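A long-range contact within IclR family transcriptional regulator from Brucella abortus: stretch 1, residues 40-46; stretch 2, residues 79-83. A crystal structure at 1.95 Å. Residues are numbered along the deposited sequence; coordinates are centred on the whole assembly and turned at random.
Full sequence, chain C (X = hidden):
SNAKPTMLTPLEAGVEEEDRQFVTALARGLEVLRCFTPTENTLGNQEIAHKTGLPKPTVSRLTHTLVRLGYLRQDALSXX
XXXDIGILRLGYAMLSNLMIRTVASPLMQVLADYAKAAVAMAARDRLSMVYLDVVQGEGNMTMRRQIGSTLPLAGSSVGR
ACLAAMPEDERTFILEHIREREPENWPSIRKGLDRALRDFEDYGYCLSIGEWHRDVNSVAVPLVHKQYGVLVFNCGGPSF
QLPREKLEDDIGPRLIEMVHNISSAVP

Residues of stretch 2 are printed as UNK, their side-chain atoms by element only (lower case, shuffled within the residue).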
# COMPACT_ATOMS: atom_id res chain seq x y z
N GLU C 40 -7.16 -13.86 -0.94
CA GLU C 40 -7.36 -14.57 0.33
C GLU C 40 -7.49 -13.50 1.41
O GLU C 40 -6.50 -13.09 2.01
CB GLU C 40 -6.24 -15.53 0.63
CG GLU C 40 -6.37 -16.84 -0.16
CD GLU C 40 -5.45 -17.92 0.36
OE1 GLU C 40 -4.25 -17.87 0.01
OE2 GLU C 40 -5.91 -18.80 1.13
N ASN C 41 -8.71 -13.02 1.63
CA ASN C 41 -8.87 -11.79 2.40
C ASN C 41 -9.18 -12.04 3.87
O ASN C 41 -9.04 -11.11 4.67
CB ASN C 41 -9.99 -10.92 1.83
CG ASN C 41 -9.89 -10.77 0.31
OD1 ASN C 41 -9.06 -10.00 -0.20
ND2 ASN C 41 -10.73 -11.49 -0.42
N THR C 42 -9.62 -13.26 4.21
CA THR C 42 -10.18 -13.59 5.52
C THR C 42 -9.56 -14.91 5.96
O THR C 42 -9.68 -15.90 5.25
CB THR C 42 -11.71 -13.72 5.44
OG1 THR C 42 -12.28 -12.47 5.03
CG2 THR C 42 -12.30 -14.10 6.78
N LEU C 43 -8.90 -14.90 7.12
CA LEU C 43 -8.21 -16.08 7.62
C LEU C 43 -8.36 -16.16 9.13
O LEU C 43 -8.33 -15.14 9.83
CB LEU C 43 -6.71 -16.04 7.26
CG LEU C 43 -6.34 -15.96 5.78
CD1 LEU C 43 -4.86 -15.69 5.64
CD2 LEU C 43 -6.73 -17.25 5.09
N GLY C 44 -8.48 -17.40 9.63
CA GLY C 44 -8.43 -17.67 11.05
C GLY C 44 -7.06 -18.23 11.48
O GLY C 44 -6.19 -18.50 10.66
N ASN C 45 -6.91 -18.41 12.80
CA ASN C 45 -5.63 -18.84 13.34
C ASN C 45 -5.18 -20.19 12.74
O ASN C 45 -4.00 -20.37 12.44
CB ASN C 45 -5.70 -18.92 14.89
CG ASN C 45 -5.64 -17.51 15.58
OD1 ASN C 45 -4.82 -16.66 15.22
ND2 ASN C 45 -6.50 -17.28 16.56
N GLN C 46 -6.11 -21.12 12.52
CA GLN C 46 -5.70 -22.44 12.03
C GLN C 46 -5.22 -22.39 10.58
O GLN C 46 -4.26 -23.08 10.22
CB GLN C 46 -6.83 -23.45 12.18
CG GLN C 46 -6.40 -24.90 11.85
CD GLN C 46 -5.36 -25.46 12.85
OE1 GLN C 46 -5.72 -25.92 13.95
NE2 GLN C 46 -4.08 -25.43 12.47
N UNK C 79 -14.57 -14.64 14.70
CA UNK C 79 -13.18 -14.76 15.10
C UNK C 79 -12.18 -14.68 13.96
O UNK C 79 -10.96 -14.76 14.23
N UNK C 80 -12.62 -14.49 12.72
CA UNK C 80 -11.70 -14.43 11.58
C UNK C 80 -11.07 -13.05 11.45
O UNK C 80 -11.64 -12.03 11.87
c UNK C 80 -13.85 -16.60 9.14
c UNK C 80 -12.46 -14.79 10.29
c UNK C 80 -11.91 -17.23 10.64
c UNK C 80 -13.04 -16.21 10.38
N UNK C 81 -9.88 -13.01 10.85
CA UNK C 81 -9.09 -11.79 10.69
C UNK C 81 -9.08 -11.30 9.24
O UNK C 81 -9.17 -12.09 8.29
c UNK C 81 -7.52 -12.56 12.51
c UNK C 81 -7.37 -13.92 12.68
c UNK C 81 -7.61 -11.75 13.65
c UNK C 81 -7.51 -12.31 14.96
c UNK C 81 -7.36 -13.68 15.08
o UNK C 81 -7.29 -14.27 16.33
c UNK C 81 -7.63 -11.98 11.12
c UNK C 81 -7.28 -14.49 13.96
N UNK C 82 -8.89 -9.98 9.09
CA UNK C 82 -8.60 -9.34 7.82
C UNK C 82 -7.56 -8.26 8.07
O UNK C 82 -7.46 -7.74 9.19
n UNK C 82 -12.18 -9.44 4.80
c UNK C 82 -9.85 -8.70 7.20
o UNK C 82 -12.59 -7.97 6.46
c UNK C 82 -11.98 -8.95 6.02
c UNK C 82 -10.93 -9.63 6.86
N UNK C 83 -6.81 -7.92 7.02
CA UNK C 83 -5.89 -6.78 7.11
C UNK C 83 -6.69 -5.51 7.43
O UNK C 83 -7.80 -5.32 6.93
c UNK C 83 -4.16 -7.71 5.41
c UNK C 83 -5.13 -6.56 5.79
c UNK C 83 -3.60 -7.46 4.00
c UNK C 83 -3.03 -7.82 6.44
O HOH W 1 -7.41 -9.05 4.31
O HOH W 2 -9.12 -17.38 14.19

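Position 79 has backbone atoms only, with no side-chain atom on CA. No direct contact to stretch 1 is made; instead the O of water 2 lies 3.2 Å from the backbone O of 79, to which it donates, and 2.8 Å from Asn 45 N, from which it accepts. The phi/psi of 76/1 would jam a CB against the carbonyl oxygen of the preceding residue, which by itself calls for glycine. Position 79 is Gly 79.

Position 80 carries four carbons and no heteroatom. One carbon is bonded to CA, the second carbon is bonded to CB, and two more branch from that second atom, so the fork is at the second carbon rather than at CB. The CB of 80 lies 3.6 Å from Thr 42 CG2, and one terminal methyl packs against the CA of Gly 44. This is Leu 80, with chi1 m and chi2 t; the methyl is CD2, with Leu 80 CD2 3.5 Å from Gly 44 CA. An ideal CB built on Gly 44 would fall 2.9 Å from Leu 80 CD2, a clash, so the close packing here relies on the bare glycine.

Position 81 shows one carbon leading to a six-carbon ring that bears a single oxygen at its far end. The ring passes near Gly 44, and its oxygen reaches the side chain of Asn 45. A hydroxylated six-membered ring identifies Tyr 81. Asn 45 ND2 donates to Tyr 81 OH at 3.1 Å, but the 130° angle makes this bond weak. Leu 43 O lies at the ring edge, near its plane.

Position 82 has three carbons in an unbranched run, the third carrying one oxygen and one nitrogen: a primary amide. The amide nitrogen of 82 lies 3.0 Å from Thr 42 OG1, and the side-chain carbon of 82 bonded to CB lies 3.2 Å from Asn 41 O. This is Gln 82; its NE2 donates to Thr 42 OG1, again weakly (123°).

Position 83 has four carbons forked at the second, as at 80. Its side chain makes no contact with stretch 1, but the O of water 1 accepts from the backbone N of 83 (3.0 Å) and donates to Asn 41 O (2.7 Å). This is Leu 83.

The contact works through a single antiparallel bridge. Leu 43 N donates to Tyr 81 O at 3.1 Å and Tyr 81 N to Leu 43 O at 2.8 Å, both at 162°, so the backbones pair reciprocally. Tyr 81 O also receives a CA-H...O contact from Thr 42 CA (3.3 Å). Side-chain packing and two waters extend this pairing; the two stretches together bury 390 Å².

Stretch 2 (79-83) GLYQL
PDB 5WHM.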